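Local coordinates for bartonella effector protein (Bep) substrate of VirB T4SS (Bartonella sp. 1-1C, PDB 4PY3) that probably transfers AMP from ATP to threonine or tyrosine side chains of target proteins, through the N-terminal Fic domain contained in this chain, at residues Gln67-Ser72 against Glu160-Val165. Residues are numbered along the deposited sequence; the frame is centred on the assembly and turned at random.
Sequences QRLFES and EPTQRV
Thr162 OG1 is the polar atom at the centre of this contact: it hydrogen-bonds to the carbonyl oxygen of Gly158, one turn back, and Leu69 and Phe70 close in on it from the facing helix. OG1 stands anti to its own carbonyl carbon, beside the backbone N (chi1 -60°), which turns the hydroxyl back toward Gly158 O. The methyl tip CD1 of Leu69 lies 3.9 Å from Thr162 OG1 and 4.0 Å from Thr162 CA, resting against the base of the side chain as well as its hydroxyl. Phe70 presents its rim, with CE2 3.8 Å from Thr162 OG1 and CZ 4.0 Å from Pro161 CG; both partners sit at the ring edge, near its plane. The pyrrolidine ring of Pro161 thus meets the end of the phenyl ring, the two side chains crossing at about a right angle. Leu69 CB lies over one face of the Phe70 ring, 3.7 Å above its plane and offset toward the rim, and the ring also meets that of His66. Cys37 of helix 30-48 touches Phe70 as well. The two segments meet through van der Waals contacts, and the buried threonine hydroxyl is satisfied by the carbonyl of Gly158, just ahead of helix 159-173. Away from the interface, Arg68 NH1 reaches Glu71 OE2 at 2.8 Å in a salt bridge, nearly in the guanidinium plane and on the syn lone pair of the carboxylate. The contact packs the C-terminal part of helix 59-70 against the first turns of helix 159-173, a buried helix-helix junction within the all-helical core of the Fic fold.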
loop_
_atom_site.group_PDB
_atom_site.type_symbol
_atom_site.label_atom_id
_atom_site.label_comp_id
_atom_site.label_asym_id
_atom_site.label_seq_id
_atom_site.Cartn_x
_atom_site.Cartn_y
_atom_site.Cartn_z
ATOM N N GLN A 67 -5.223 -8.127 3.479
ATOM C CA GLN A 67 -6.235 -9.031 4.005
ATOM C C GLN A 67 -6.227 -8.996 5.533
ATOM O O GLN A 67 -7.267 -8.807 6.164
ATOM C CB GLN A 67 -6.017 -10.460 3.507
ATOM C CG GLN A 67 -7.275 -11.317 3.563
ATOM C CD GLN A 67 -7.139 -12.653 2.847
ATOM O OE1 GLN A 67 -6.245 -12.856 2.027
ATOM N NE2 GLN A 67 -8.046 -13.572 3.150
ATOM N N ARG A 68 -5.052 -9.154 6.131
ATOM C CA ARG A 68 -4.953 -9.166 7.582
ATOM C C ARG A 68 -5.315 -7.828 8.202
ATOM O O ARG A 68 -5.939 -7.781 9.255
ATOM C CB ARG A 68 -3.555 -9.582 8.025
ATOM C CG ARG A 68 -3.278 -11.072 7.861
ATOM C CD ARG A 68 -4.149 -11.870 8.813
ATOM N NE ARG A 68 -3.847 -13.291 8.791
ATOM C CZ ARG A 68 -4.707 -14.255 9.108
ATOM N NH1 ARG A 68 -5.964 -13.973 9.462
ATOM N NH2 ARG A 68 -4.318 -15.524 9.056
ATOM N N LEU A 69 -4.919 -6.744 7.558
ATOM C CA LEU A 69 -5.154 -5.418 8.107
ATOM C C LEU A 69 -6.621 -5.041 8.088
ATOM O O LEU A 69 -7.069 -4.329 8.976
ATOM C CB LEU A 69 -4.363 -4.357 7.345
ATOM C CG LEU A 69 -2.832 -4.344 7.500
ATOM C CD1 LEU A 69 -2.274 -3.151 6.742
ATOM C CD2 LEU A 69 -2.411 -4.285 8.953
ATOM N N PHE A 70 -7.363 -5.529 7.091
ATOM C CA PHE A 70 -8.720 -5.055 6.846
ATOM C C PHE A 70 -9.843 -6.103 6.843
ATOM O O PHE A 70 -10.989 -5.740 6.657
ATOM C CB PHE A 70 -8.742 -4.281 5.533
ATOM C CG PHE A 70 -7.868 -3.066 5.555
ATOM C CD1 PHE A 70 -8.209 -1.978 6.340
ATOM C CD2 PHE A 70 -6.715 -3.008 4.798
ATOM C CE1 PHE A 70 -7.390 -0.855 6.383
ATOM C CE2 PHE A 70 -5.898 -1.897 4.833
ATOM C CZ PHE A 70 -6.230 -0.815 5.629
ATOM N N GLU A 71 -9.539 -7.368 7.111
ATOM C CA GLU A 71 -10.556 -8.429 7.056
ATOM C C GLU A 71 -11.671 -8.302 8.090
ATOM O O GLU A 71 -12.741 -8.899 7.916
ATOM C CB GLU A 71 -9.929 -9.826 7.134
ATOM C CG GLU A 71 -9.194 -10.153 8.428
ATOM C CD GLU A 71 -8.267 -11.359 8.326
ATOM O OE1 GLU A 71 -8.081 -11.922 7.207
ATOM O OE2 GLU A 71 -7.717 -11.750 9.385
ATOM N N SER A 72 -11.433 -7.554 9.170
ATOM C CA SER A 72 -12.473 -7.326 10.179
ATOM C C SER A 72 -13.419 -6.190 9.787
ATOM O O SER A 72 -14.495 -6.054 10.377
ATOM C CB SER A 72 -11.861 -7.029 11.542
ATOM O OG SER A 72 -11.279 -8.186 12.103
ATOM N N GLU A 160 -1.927 2.764 1.454
ATOM C CA GLU A 160 -0.791 3.354 2.164
ATOM C C GLU A 160 -0.285 2.457 3.301
ATOM O O GLU A 160 0.871 2.032 3.269
ATOM C CB GLU A 160 -1.109 4.770 2.663
ATOM C CG GLU A 160 -1.383 5.770 1.542
ATOM C CD GLU A 160 -2.816 5.703 0.977
ATOM O OE1 GLU A 160 -3.620 4.807 1.377
ATOM O OE2 GLU A 160 -3.143 6.562 0.129
ATOM N N PRO A 161 -1.135 2.152 4.301
ATOM C CA PRO A 161 -0.628 1.327 5.413
ATOM C C PRO A 161 -0.178 -0.061 4.974
ATOM O O PRO A 161 0.750 -0.617 5.560
ATOM C CB PRO A 161 -1.827 1.231 6.366
ATOM C CG PRO A 161 -3.007 1.548 5.523
ATOM C CD PRO A 161 -2.532 2.557 4.525
ATOM N N THR A 162 -0.823 -0.607 3.947
ATOM C CA THR A 162 -0.423 -1.904 3.418
ATOM C C THR A 162 1.009 -1.874 2.832
ATOM O O THR A 162 1.814 -2.745 3.134
ATOM C CB THR A 162 -1.408 -2.394 2.344
ATOM O OG1 THR A 162 -2.720 -2.516 2.915
ATOM C CG2 THR A 162 -0.970 -3.746 1.806
ATOM N N GLN A 163 1.282 -0.908 1.959
ATOM C CA GLN A 163 2.608 -0.783 1.329
ATOM C C GLN A 163 3.690 -0.438 2.342
ATOM O O GLN A 163 4.792 -0.960 2.245
ATOM C CB GLN A 163 2.612 0.131 0.096
ATOM C CG GLN A 163 2.204 1.539 0.419
ATOM C CD GLN A 163 1.824 2.359 -0.813
ATOM O OE1 GLN A 163 1.463 1.823 -1.886
ATOM N NE2 GLN A 163 1.895 3.673 -0.663
ATOM N N ARG A 164 3.359 0.329 3.376
ATOM C CA ARG A 164 4.342 0.610 4.428
ATOM C C ARG A 164 4.736 -0.641 5.197
ATOM O O ARG A 164 5.929 -0.882 5.423
ATOM C CB ARG A 164 3.831 1.650 5.406
ATOM C CG ARG A 164 3.678 3.002 4.761
ATOM C CD ARG A 164 3.070 3.984 5.728
ATOM N NE ARG A 164 2.614 5.159 4.983
ATOM C CZ ARG A 164 2.216 6.304 5.521
ATOM N NH1 ARG A 164 2.252 6.475 6.838
ATOM N NH2 ARG A 164 1.797 7.287 4.734
ATOM N N VAL A 165 3.754 -1.452 5.590
ATOM C CA VAL A 165 4.081 -2.689 6.292
ATOM C C VAL A 165 4.938 -3.590 5.400
ATOM O O VAL A 165 5.883 -4.208 5.866
ATOM C CB VAL A 165 2.826 -3.436 6.774
ATOM C CG1 VAL A 165 3.172 -4.831 7.280
ATOM C CG2 VAL A 165 2.160 -2.653 7.885
#